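Local coordinates for PAP fimbrial major pilin protein (Escherichia coli, PDB 2UY6) that polymerizes into the thick, right-handed helical rod of the P pilus, the polar surface filament that enables the bacterium to colonize the epithelium of specific host organs, at residues 33-38 / 47-52; 42-47 / 137-142; 54-59 / 131-136; 79-84 / 112-117. The protein carries 2 engineered substitutions. All blocks are in the same frame, centred on the assembly; numbering follows the deposited sequence.

Contact 1 of 4, residues 33-38 / 47-52; sequences IDFGQL and GVSKPM
Met52 and Phe35 carry this contact, their side chains crossing obliquely. The methylene CG of Met52 comes to 3.7 Å from CD2 of Phe35 and to 4.0 Å from the neighbouring CE2, so it meets the CD2-CE2 bond of the ring obliquely. Both residues set CG anti to the carbonyl carbon, and the Met52 chain bends at chi2 (-60°) and again at chi3, beyond the CG that makes the contact. At one end of the patch CD1 of Ile33 reaches CB of Met52 at 4.3 Å. At the other, the forked end of Leu38 straddles CB of Ser49, with CD2 at 3.8 Å and CD1 at 4.0 Å. The interface is thus apolar, without a hydrogen bond between the two segments. Ser49 turns OG between its backbone N and carbonyl carbon (chi1 73°), where it lies 4.1 Å from CD2 of Phe35 and accepts from the backbone N of Val137. At the end of strand 32-34, an Asx turn, Gly36 N to OD1 of Asp34, bends the chain. Ile33 and Asp34 pair antiparallel with a strand from a chain of another protein, an arrangement consistent with donor-strand complementation of the incomplete immunoglobulin-like pilin fold. The two segments run roughly antiparallel, flanking helix 40-45 in sequence, and strand 130-139 lies beside them, meeting Phe35 through Val137 and Met52 through backbone bonding at Ala135.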
loop_
_atom_site.group_PDB
_atom_site.type_symbol
_atom_site.label_atom_id
_atom_site.label_comp_id
_atom_site.label_asym_id
_atom_site.label_seq_id
_atom_site.Cartn_x
_atom_site.Cartn_y
_atom_site.Cartn_z
ATOM N N ILE B 33 -15.123 12.769 18.580
ATOM C CA ILE B 33 -14.682 13.598 19.687
ATOM C C ILE B 33 -15.964 14.225 20.211
ATOM O O ILE B 33 -16.812 14.683 19.439
ATOM C CB ILE B 33 -13.675 14.690 19.272
ATOM C CG1 ILE B 33 -14.223 15.508 18.108
ATOM C CG2 ILE B 33 -12.336 14.053 18.955
ATOM C CD1 ILE B 33 -13.343 16.692 17.757
ATOM N N ASP B 34 -16.111 14.210 21.528
ATOM C CA ASP B 34 -17.289 14.729 22.200
ATOM C C ASP B 34 -17.027 16.146 22.693
ATOM O O ASP B 34 -16.018 16.406 23.338
ATOM C CB ASP B 34 -17.610 13.776 23.356
ATOM C CG ASP B 34 -18.735 14.257 24.229
ATOM O OD1 ASP B 34 -19.761 14.731 23.701
ATOM O OD2 ASP B 34 -18.591 14.137 25.460
ATOM N N PHE B 35 -17.919 17.076 22.369
ATOM C CA PHE B 35 -17.740 18.453 22.817
ATOM C C PHE B 35 -18.384 18.685 24.174
ATOM O O PHE B 35 -18.325 19.787 24.709
ATOM C CB PHE B 35 -18.335 19.435 21.812
ATOM C CG PHE B 35 -17.677 19.393 20.471
ATOM C CD1 PHE B 35 -18.106 18.497 19.497
ATOM C CD2 PHE B 35 -16.613 20.238 20.180
ATOM C CE1 PHE B 35 -17.482 18.445 18.248
ATOM C CE2 PHE B 35 -15.981 20.196 18.935
ATOM C CZ PHE B 35 -16.417 19.298 17.967
ATOM N N GLY B 36 -18.992 17.641 24.729
ATOM C CA GLY B 36 -19.644 17.760 26.020
ATOM C C GLY B 36 -20.843 18.676 25.912
ATOM O O GLY B 36 -21.338 18.927 24.814
ATOM N N GLN B 37 -21.320 19.181 27.043
ATOM C CA GLN B 37 -22.465 20.082 27.017
ATOM C C GLN B 37 -22.023 21.524 26.807
ATOM O O GLN B 37 -20.939 21.920 27.229
ATOM C CB GLN B 37 -23.277 19.950 28.309
ATOM C CG GLN B 37 -23.897 18.568 28.485
ATOM C CD GLN B 37 -24.483 18.013 27.185
ATOM O OE1 GLN B 37 -25.414 18.588 26.602
ATOM N NE2 GLN B 37 -23.928 16.888 26.723
ATOM N N LEU B 38 -22.863 22.300 26.133
ATOM C CA LEU B 38 -22.558 23.697 25.860
ATOM C C LEU B 38 -23.771 24.590 26.121
ATOM O O LEU B 38 -24.912 24.176 25.913
ATOM C CB LEU B 38 -22.118 23.858 24.408
ATOM C CG LEU B 38 -20.839 23.149 23.981
ATOM C CD1 LEU B 38 -20.712 23.260 22.471
ATOM C CD2 LEU B 38 -19.630 23.766 24.680
ATOM N N GLY B 47 -19.913 33.283 22.051
ATOM C CA GLY B 47 -18.909 32.491 22.729
ATOM C C GLY B 47 -18.649 31.254 21.893
ATOM O O GLY B 47 -19.497 30.851 21.084
ATOM N N VAL B 48 -17.481 30.650 22.087
ATOM C CA VAL B 48 -17.096 29.453 21.354
ATOM C C VAL B 48 -16.750 28.327 22.322
ATOM O O VAL B 48 -16.402 28.577 23.473
ATOM C CB VAL B 48 -15.869 29.753 20.463
ATOM C CG1 VAL B 48 -15.193 28.453 20.037
ATOM C CG2 VAL B 48 -16.305 30.555 19.241
ATOM N N SER B 49 -16.839 27.087 21.862
ATOM C CA SER B 49 -16.507 25.962 22.728
ATOM C C SER B 49 -14.989 25.872 22.895
ATOM O O SER B 49 -14.229 26.481 22.135
ATOM C CB SER B 49 -17.011 24.655 22.117
ATOM O OG SER B 49 -16.219 24.286 20.999
ATOM N N LYS B 50 -14.538 25.120 23.889
ATOM C CA LYS B 50 -13.103 24.967 24.066
ATOM C C LYS B 50 -12.588 24.205 22.862
ATOM O O LYS B 50 -13.223 23.256 22.406
ATOM C CB LYS B 50 -12.772 24.154 25.316
ATOM C CG LYS B 50 -11.284 23.837 25.460
ATOM C CD LYS B 50 -10.997 23.103 26.757
ATOM C CE LYS B 50 -9.501 23.088 27.063
ATOM N NZ LYS B 50 -9.192 22.568 28.439
ATOM N N PRO B 51 -11.454 24.634 22.300
ATOM C CA PRO B 51 -10.976 23.870 21.146
ATOM C C PRO B 51 -10.557 22.460 21.573
ATOM O O PRO B 51 -9.742 22.288 22.477
ATOM C CB PRO B 51 -9.827 24.729 20.595
ATOM C CG PRO B 51 -9.523 25.722 21.700
ATOM C CD PRO B 51 -10.832 25.966 22.361
ATOM N N MET B 52 -11.160 21.458 20.932
ATOM C CA MET B 52 -10.904 20.051 21.238
ATOM C C MET B 52 -9.838 19.448 20.345
ATOM O O MET B 52 -9.755 19.752 19.156
ATOM C CB MET B 52 -12.182 19.231 21.072
ATOM C CG MET B 52 -13.344 19.714 21.897
ATOM S SD MET B 52 -12.958 19.669 23.636
ATOM C CE MET B 52 -13.862 21.103 24.209
#

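Contact 2 of 4, residues 42-47 / 137-142; sequences FLEAGG and VKKSSA
The Phe42 ring carries CA of Gly47 on one face, 3.6 Å above its plane and offset toward the rim, and the carboxylate of Glu44 is likewise approached from above, by the ammonium group of Lys139. Both arrangements belong to the end of helix 40-45, closed by a Schellman motif: Gly46 takes positive phi (112°), and Gly47 N bonds back to Phe42 O at 2.9 Å while Gly46 N bonds to Leu43 O. Strand 130-139 runs out beside this capped end. Lys139 starts with CG anti to the backbone N, stays extended, then bends at chi3 (66°), which swings NZ onto the helix terminus. There it makes two bonds to one residue: 3.1 Å to the carbonyl O of Glu44, in the carbonyl plane, and a 3.3 Å salt bridge to Glu44 OE2. The aliphatic part of the lysine also passes the carboxylate, CD lying 3.6 Å from OE1 of Glu44, an oxygen that also accepts from the backbone N of Val147. A positive charge here probably interacts favourably with the carbonyl end of the helix dipole. Leu43 points toward the strand, its CD1 lying against the backbone of Val137 and Lys138. One water joins the two segments: it donates to Leu43 O at 2.8 Å and to Gly47 O at 2.6 Å, and accepts from Lys139 N at 3.1 Å.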
loop_
_atom_site.group_PDB
_atom_site.type_symbol
_atom_site.label_atom_id
_atom_site.label_comp_id
_atom_site.label_asym_id
_atom_site.label_seq_id
_atom_site.Cartn_x
_atom_site.Cartn_y
_atom_site.Cartn_z
ATOM N N PHE B 42 -24.503 31.080 25.778
ATOM C CA PHE B 42 -23.092 31.407 25.577
ATOM C C PHE B 42 -22.741 31.393 24.082
ATOM O O PHE B 42 -22.205 32.374 23.552
ATOM C CB PHE B 42 -22.204 30.414 26.336
ATOM C CG PHE B 42 -20.750 30.794 26.353
ATOM C CD1 PHE B 42 -20.316 31.910 27.058
ATOM C CD2 PHE B 42 -19.810 30.039 25.653
ATOM C CE1 PHE B 42 -18.972 32.269 27.067
ATOM C CE2 PHE B 42 -18.467 30.391 25.656
ATOM C CZ PHE B 42 -18.047 31.507 26.364
ATOM N N LEU B 43 -23.044 30.287 23.408
ATOM C CA LEU B 43 -22.769 30.188 21.983
ATOM C C LEU B 43 -23.554 31.253 21.230
ATOM O O LEU B 43 -23.054 31.841 20.272
ATOM C CB LEU B 43 -23.151 28.807 21.435
ATOM C CG LEU B 43 -22.177 27.628 21.538
ATOM C CD1 LEU B 43 -20.756 28.097 21.209
ATOM C CD2 LEU B 43 -22.226 27.029 22.921
ATOM N N GLU B 44 -24.785 31.502 21.665
ATOM C CA GLU B 44 -25.629 32.501 21.009
ATOM C C GLU B 44 -25.034 33.896 21.115
ATOM O O GLU B 44 -25.120 34.690 20.174
ATOM C CB GLU B 44 -27.047 32.494 21.608
ATOM C CG GLU B 44 -27.999 33.557 21.031
ATOM C CD GLU B 44 -28.170 33.474 19.513
ATOM O OE1 GLU B 44 -28.364 32.353 18.992
ATOM O OE2 GLU B 44 -28.126 34.532 18.840
ATOM N N ALA B 45 -24.418 34.186 22.257
ATOM C CA ALA B 45 -23.816 35.491 22.488
ATOM C C ALA B 45 -22.497 35.710 21.744
ATOM O O ALA B 45 -21.960 36.819 21.740
ATOM C CB ALA B 45 -23.610 35.703 23.977
ATOM N N GLY B 46 -21.962 34.667 21.120
ATOM C CA GLY B 46 -20.714 34.834 20.395
ATOM C C GLY B 46 -19.574 34.081 21.045
ATOM O O GLY B 46 -18.412 34.227 20.659
ATOM N N GLY B 47 -19.913 33.283 22.051
ATOM C CA GLY B 47 -18.909 32.491 22.729
ATOM C C GLY B 47 -18.649 31.254 21.893
ATOM O O GLY B 47 -19.497 30.851 21.084
ATOM N N VAL B 137 -16.876 24.408 18.413
ATOM C CA VAL B 137 -18.274 24.517 18.021
ATOM C C VAL B 137 -18.703 25.973 18.229
ATOM O O VAL B 137 -18.325 26.598 19.223
ATOM C CB VAL B 137 -19.167 23.603 18.885
ATOM C CG1 VAL B 137 -20.639 23.813 18.530
ATOM C CG2 VAL B 137 -18.767 22.154 18.677
ATOM N N LYS B 138 -19.468 26.522 17.292
ATOM C CA LYS B 138 -19.936 27.894 17.434
ATOM C C LYS B 138 -21.214 28.130 16.647
ATOM O O LYS B 138 -21.627 27.283 15.858
ATOM C CB LYS B 138 -18.859 28.885 16.983
ATOM C CG LYS B 138 -18.670 28.995 15.487
ATOM C CD LYS B 138 -17.507 29.915 15.180
ATOM C CE LYS B 138 -17.534 30.383 13.749
ATOM N NZ LYS B 138 -18.755 31.198 13.497
ATOM N N LYS B 139 -21.846 29.275 16.885
ATOM C CA LYS B 139 -23.070 29.614 16.181
ATOM C C LYS B 139 -22.706 29.730 14.712
ATOM O O LYS B 139 -21.637 30.229 14.369
ATOM C CB LYS B 139 -23.639 30.942 16.689
ATOM C CG LYS B 139 -24.984 31.299 16.065
ATOM C CD LYS B 139 -25.612 32.530 16.705
ATOM C CE LYS B 139 -24.795 33.780 16.441
ATOM N NZ LYS B 139 -25.425 34.981 17.067
ATOM N N SER B 140 -23.594 29.243 13.855
ATOM C CA SER B 140 -23.394 29.272 12.415
ATOM C C SER B 140 -23.275 30.699 11.915
ATOM O O SER B 140 -23.833 31.611 12.513
ATOM C CB SER B 140 -24.572 28.596 11.720
ATOM O OG SER B 140 -24.550 28.861 10.336
ATOM N N SER B 141 -22.545 30.894 10.822
ATOM C CA SER B 141 -22.395 32.228 10.249
ATOM C C SER B 141 -23.539 32.505 9.268
ATOM O O SER B 141 -23.545 33.526 8.569
ATOM C CB SER B 141 -21.048 32.365 9.528
ATOM O OG SER B 141 -19.979 32.478 10.453
ATOM N N ALA B 142 -24.501 31.589 9.214
ATOM C CA ALA B 142 -25.651 31.752 8.332
ATOM C C ALA B 142 -26.466 32.956 8.804
ATOM O O ALA B 142 -26.733 33.116 10.000
ATOM C CB ALA B 142 -26.510 30.496 8.349
HETATM O O HOH W 1 -20.698 31.407 18.841
#

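Contact 3 of 4, residues 54-59 / 131-136; sequences LDIELV and LHYTAV
ND1 of His132 is held by one short bond, donating to OD1 of Asp55 at 2.7 Å with an N-H...O angle of 150°. The carboxylate oxygen lies at the ring edge, near the imidazole plane, yet ND1 stands above the carboxylate plane, the two planes being 88° apart. NE2, on the far side of the ring, bonds to OE1 of Glu128, so both nitrogens face carboxylates, which would be consistent with a positively charged imidazole. Beneath this pair the backbones form antiparallel strands of the immunoglobulin-like pilin fold: Asp55 and His132 are a non-hydrogen-bonded pair, flanked by the hydrogen-bonded pairs Leu54-Tyr133 and Ile56-Leu131. The second is reciprocal, with Ile56 N to Leu131 O at 3.0 Å and Leu131 N to Ile56 O at 2.9 Å. In the first, Leu54 N to Tyr133 O is straight at 170° and 2.8 Å, whereas the return bond from Tyr133 N is weak. Leu54, Ile56, Leu131 and Tyr133 leave the opposite face from the His-Asp pair. There CD1 of Leu58 meets CD1 of Leu131 at 3.8 Å, and CD1 of Ile56 lies 4.3 Å from CE1 of Tyr133, a ring that packs edge-to-face with Phe81.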
loop_
_atom_site.group_PDB
_atom_site.type_symbol
_atom_site.label_atom_id
_atom_site.label_comp_id
_atom_site.label_asym_id
_atom_site.label_seq_id
_atom_site.Cartn_x
_atom_site.Cartn_y
_atom_site.Cartn_z
ATOM N N LEU B 54 -8.341 17.078 17.934
ATOM C CA LEU B 54 -8.819 16.136 16.949
ATOM C C LEU B 54 -7.532 15.513 16.401
ATOM O O LEU B 54 -6.917 16.055 15.483
ATOM C CB LEU B 54 -9.580 16.863 15.846
ATOM C CG LEU B 54 -10.593 16.022 15.066
ATOM C CD1 LEU B 54 -11.215 16.861 13.968
ATOM C CD2 LEU B 54 -9.920 14.828 14.469
ATOM N N ASP B 55 -7.100 14.400 16.989
ATOM C CA ASP B 55 -5.880 13.738 16.539
ATOM C C ASP B 55 -6.146 12.491 15.702
ATOM O O ASP B 55 -6.947 11.631 16.068
ATOM C CB ASP B 55 -4.996 13.388 17.733
ATOM C CG ASP B 55 -4.495 14.620 18.457
ATOM O OD1 ASP B 55 -4.053 15.576 17.787
ATOM O OD2 ASP B 55 -4.536 14.637 19.699
ATOM N N ILE B 56 -5.470 12.413 14.564
ATOM C CA ILE B 56 -5.625 11.294 13.650
ATOM C C ILE B 56 -4.306 10.546 13.527
ATOM O O ILE B 56 -3.320 11.094 13.036
ATOM C CB ILE B 56 -6.054 11.780 12.246
ATOM C CG1 ILE B 56 -7.355 12.572 12.346
ATOM C CG2 ILE B 56 -6.257 10.594 11.321
ATOM C CD1 ILE B 56 -7.763 13.233 11.042
ATOM N N GLU B 57 -4.287 9.298 13.985
ATOM C CA GLU B 57 -3.081 8.489 13.910
ATOM C C GLU B 57 -2.989 7.735 12.582
ATOM O O GLU B 57 -3.894 6.982 12.219
ATOM C CB GLU B 57 -3.021 7.505 15.090
ATOM C CG GLU B 57 -1.964 6.405 14.922
ATOM C CD GLU B 57 -1.571 5.718 16.230
ATOM O OE1 GLU B 57 -2.463 5.402 17.051
ATOM O OE2 GLU B 57 -0.359 5.481 16.428
ATOM N N LEU B 58 -1.896 7.973 11.860
ATOM C CA LEU B 58 -1.633 7.318 10.579
ATOM C C LEU B 58 -0.884 6.022 10.856
ATOM O O LEU B 58 0.237 6.051 11.355
ATOM C CB LEU B 58 -0.780 8.220 9.681
ATOM C CG LEU B 58 -1.428 9.575 9.381
ATOM C CD1 LEU B 58 -0.500 10.468 8.562
ATOM C CD2 LEU B 58 -2.718 9.334 8.643
ATOM N N VAL B 59 -1.503 4.885 10.546
ATOM C CA VAL B 59 -0.866 3.590 10.781
ATOM C C VAL B 59 -0.773 2.707 9.535
ATOM O O VAL B 59 -1.331 3.021 8.482
ATOM C CB VAL B 59 -1.608 2.804 11.882
ATOM C CG1 VAL B 59 -1.599 3.598 13.169
ATOM C CG2 VAL B 59 -3.045 2.512 11.452
ATOM N N LEU B 131 -1.507 13.326 13.146
ATOM C CA LEU B 131 -1.746 14.659 12.609
ATOM C C LEU B 131 -2.594 15.323 13.694
ATOM O O LEU B 131 -3.558 14.724 14.183
ATOM C CB LEU B 131 -2.517 14.579 11.291
ATOM C CG LEU B 131 -1.791 13.871 10.141
ATOM C CD1 LEU B 131 -2.793 13.429 9.079
ATOM C CD2 LEU B 131 -0.749 14.794 9.549
ATOM N N HIS B 132 -2.225 16.539 14.087
ATOM C CA HIS B 132 -2.942 17.248 15.147
ATOM C C HIS B 132 -3.802 18.396 14.634
ATOM O O HIS B 132 -3.339 19.231 13.859
ATOM C CB HIS B 132 -1.950 17.811 16.175
ATOM C CG HIS B 132 -0.988 16.797 16.724
ATOM N ND1 HIS B 132 -1.350 15.845 17.654
ATOM C CD2 HIS B 132 0.336 16.613 16.497
ATOM C CE1 HIS B 132 -0.293 15.121 17.979
ATOM N NE2 HIS B 132 0.744 15.566 17.290
ATOM N N TYR B 133 -5.056 18.422 15.074
ATOM C CA TYR B 133 -6.004 19.476 14.716
ATOM C C TYR B 133 -6.797 19.827 15.976
ATOM O O TYR B 133 -6.731 19.120 16.982
ATOM C CB TYR B 133 -7.017 19.011 13.661
ATOM C CG TYR B 133 -6.462 18.597 12.317
ATOM C CD1 TYR B 133 -6.037 17.285 12.080
ATOM C CD2 TYR B 133 -6.375 19.513 11.273
ATOM C CE1 TYR B 133 -5.540 16.902 10.831
ATOM C CE2 TYR B 133 -5.881 19.141 10.029
ATOM C CZ TYR B 133 -5.465 17.839 9.815
ATOM O OH TYR B 133 -4.964 17.495 8.586
ATOM N N THR B 134 -7.535 20.927 15.923
ATOM C CA THR B 134 -8.389 21.316 17.040
ATOM C C THR B 134 -9.722 21.690 16.424
ATOM O O THR B 134 -9.780 22.214 15.313
ATOM C CB THR B 134 -7.844 22.515 17.835
ATOM O OG1 THR B 134 -7.244 23.449 16.937
ATOM C CG2 THR B 134 -6.839 22.058 18.870
ATOM N N ALA B 135 -10.797 21.397 17.136
ATOM C CA ALA B 135 -12.119 21.698 16.628
ATOM C C ALA B 135 -12.931 22.447 17.665
ATOM O O ALA B 135 -12.912 22.108 18.852
ATOM C CB ALA B 135 -12.824 20.408 16.235
ATOM N N VAL B 136 -13.646 23.464 17.201
ATOM C CA VAL B 136 -14.490 24.280 18.068
ATOM C C VAL B 136 -15.905 24.358 17.515
ATOM O O VAL B 136 -16.116 24.366 16.301
ATOM C CB VAL B 136 -13.956 25.730 18.189
ATOM C CG1 VAL B 136 -12.652 25.755 18.976
ATOM C CG2 VAL B 136 -13.736 26.306 16.803
#

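Contact 4 of 4, residues 79-84 / 112-117; sequences LAFTGP and VVFDGS
A corner in the chain before strand 117-118 lies alongside strand 77-86 of the beta-sandwich, its turning point being Gly116. Phe81 points into this contact with CG anti to its carbonyl carbon, and its side chain crosses Val112 at about a right angle. CG1 of Val112 touches CD1 of Phe81 at 3.4 Å, and CG2 approaches CE1. The same CG1 stands 4.0 Å above one face of the Phe114 ring, offset toward the rim, so the valine packs against both aromatics, while CD2 of Phe114 meets CB of Phe81 at 3.7 Å. Direct polar binding is slight: Gly83 N to Phe114 O is a long, weak bond at 3.5 Å, and CA-H of Phe114 is directed at Phe81 O (156° at the hydrogen). A water bridges the segments instead, accepting from Phe81 N at 2.8 Å and lying 2.5 Å from Val113 O and 2.7 Å from Ser117 O. At the corner itself OG of Ser117 donates to OD2 of Asp115. Around the contact, strand 153-162 pairs with 77-86 and brings Phe158 to Phe81, while Leu79 touches Leu131 of strand 130-139.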
loop_
_atom_site.group_PDB
_atom_site.type_symbol
_atom_site.label_atom_id
_atom_site.label_comp_id
_atom_site.label_asym_id
_atom_site.label_seq_id
_atom_site.Cartn_x
_atom_site.Cartn_y
_atom_site.Cartn_z
ATOM N N LEU B 79 -4.267 15.577 0.692
ATOM C CA LEU B 79 -5.105 15.414 1.867
ATOM C C LEU B 79 -6.212 16.463 1.880
ATOM O O LEU B 79 -5.965 17.633 1.592
ATOM C CB LEU B 79 -4.218 15.531 3.104
ATOM C CG LEU B 79 -4.822 15.379 4.491
ATOM C CD1 LEU B 79 -3.698 15.206 5.499
ATOM C CD2 LEU B 79 -5.662 16.597 4.824
ATOM N N ALA B 80 -7.436 16.052 2.198
ATOM C CA ALA B 80 -8.549 16.996 2.224
ATOM C C ALA B 80 -9.749 16.543 3.053
ATOM O O ALA B 80 -10.011 15.343 3.208
ATOM C CB ALA B 80 -8.998 17.309 0.794
ATOM N N PHE B 81 -10.479 17.515 3.592
ATOM C CA PHE B 81 -11.662 17.212 4.380
ATOM C C PHE B 81 -12.892 17.548 3.558
ATOM O O PHE B 81 -12.888 18.492 2.761
ATOM C CB PHE B 81 -11.693 18.022 5.670
ATOM C CG PHE B 81 -10.700 17.578 6.701
ATOM C CD1 PHE B 81 -9.369 17.967 6.621
ATOM C CD2 PHE B 81 -11.103 16.790 7.767
ATOM C CE1 PHE B 81 -8.454 17.580 7.598
ATOM C CE2 PHE B 81 -10.197 16.397 8.751
ATOM C CZ PHE B 81 -8.869 16.792 8.668
ATOM N N THR B 82 -13.949 16.769 3.748
ATOM C CA THR B 82 -15.183 17.006 3.027
ATOM C C THR B 82 -16.398 16.764 3.899
ATOM O O THR B 82 -16.451 15.805 4.667
ATOM C CB THR B 82 -15.256 16.128 1.757
ATOM O OG1 THR B 82 -14.635 16.831 0.673
ATOM C CG2 THR B 82 -16.698 15.801 1.392
ATOM N N GLY B 83 -17.365 17.665 3.773
ATOM C CA GLY B 83 -18.599 17.575 4.526
ATOM C C GLY B 83 -19.474 18.759 4.164
ATOM O O GLY B 83 -18.985 19.723 3.572
ATOM N N PRO B 84 -20.774 18.719 4.486
ATOM C CA PRO B 84 -21.684 19.828 4.175
ATOM C C PRO B 84 -21.212 21.098 4.871
ATOM O O PRO B 84 -20.824 21.059 6.043
ATOM C CB PRO B 84 -23.011 19.336 4.725
ATOM C CG PRO B 84 -22.582 18.496 5.897
ATOM C CD PRO B 84 -21.453 17.702 5.303
ATOM N N VAL B 112 -9.172 24.461 8.238
ATOM C CA VAL B 112 -9.512 23.443 7.261
ATOM C C VAL B 112 -10.759 23.920 6.523
ATOM O O VAL B 112 -11.569 24.658 7.077
ATOM C CB VAL B 112 -9.824 22.097 7.949
ATOM C CG1 VAL B 112 -10.512 21.154 6.975
ATOM C CG2 VAL B 112 -8.540 21.473 8.469
ATOM N N VAL B 113 -10.893 23.525 5.267
ATOM C CA VAL B 113 -12.066 23.872 4.481
ATOM C C VAL B 113 -12.690 22.545 4.066
ATOM O O VAL B 113 -11.975 21.565 3.839
ATOM C CB VAL B 113 -11.692 24.701 3.235
ATOM C CG1 VAL B 113 -11.351 26.118 3.646
ATOM C CG2 VAL B 113 -10.509 24.077 2.529
ATOM N N PHE B 114 -14.015 22.503 3.975
ATOM C CA PHE B 114 -14.701 21.268 3.617
ATOM C C PHE B 114 -15.400 21.281 2.266
ATOM O O PHE B 114 -16.155 20.365 1.958
ATOM C CB PHE B 114 -15.730 20.904 4.685
ATOM C CG PHE B 114 -15.183 20.876 6.073
ATOM C CD1 PHE B 114 -15.038 22.048 6.801
ATOM C CD2 PHE B 114 -14.810 19.675 6.659
ATOM C CE1 PHE B 114 -14.527 22.020 8.100
ATOM C CE2 PHE B 114 -14.298 19.639 7.955
ATOM C CZ PHE B 114 -14.157 20.808 8.673
ATOM N N ASP B 115 -15.172 22.315 1.466
ATOM C CA ASP B 115 -15.809 22.393 0.155
ATOM C C ASP B 115 -15.029 21.529 -0.822
ATOM O O ASP B 115 -15.249 21.573 -2.033
ATOM C CB ASP B 115 -15.830 23.835 -0.351
ATOM C CG ASP B 115 -14.441 24.441 -0.452
ATOM O OD1 ASP B 115 -14.324 25.567 -0.972
ATOM O OD2 ASP B 115 -13.465 23.801 -0.007
ATOM N N GLY B 116 -14.119 20.729 -0.283
ATOM C CA GLY B 116 -13.312 19.895 -1.138
ATOM C C GLY B 116 -12.184 20.735 -1.707
ATOM O O GLY B 116 -12.074 20.923 -2.920
ATOM N N SER B 117 -11.367 21.282 -0.816
ATOM C CA SER B 117 -10.211 22.070 -1.217
ATOM C C SER B 117 -9.039 21.397 -0.523
ATOM O O SER B 117 -9.180 20.862 0.578
ATOM C CB SER B 117 -10.348 23.533 -0.784
ATOM O OG SER B 117 -11.262 24.226 -1.621
HETATM O O HOH W 2 -9.899 20.264 3.139
#

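How the contacts relate
Strand 130-139 is common ground: contact 3 uses its first part and contact 2 its end, their centres about 23 Å apart, while contact 1 meets it at Ala135-Val137, where those two parts adjoin. Contacts 1 and 2, centres about 12 Å apart, share Gly47 and meet again where CB of Leu38 packs 3.5 Å from CD2 of Leu43. Contact 1 also packs on contact 3, CA of Pro51 lying 3.3 Å from CG1 of Val136. Contact 4 connects only with contact 3, across the sandwich, where CE2 of Tyr133 lies 3.9 Å from CG2 of Val112; it stays about 10 Å, nearest atoms, from contacts 1 and 2. In sequence, contact 4 falls within the interval spanned by contact 3.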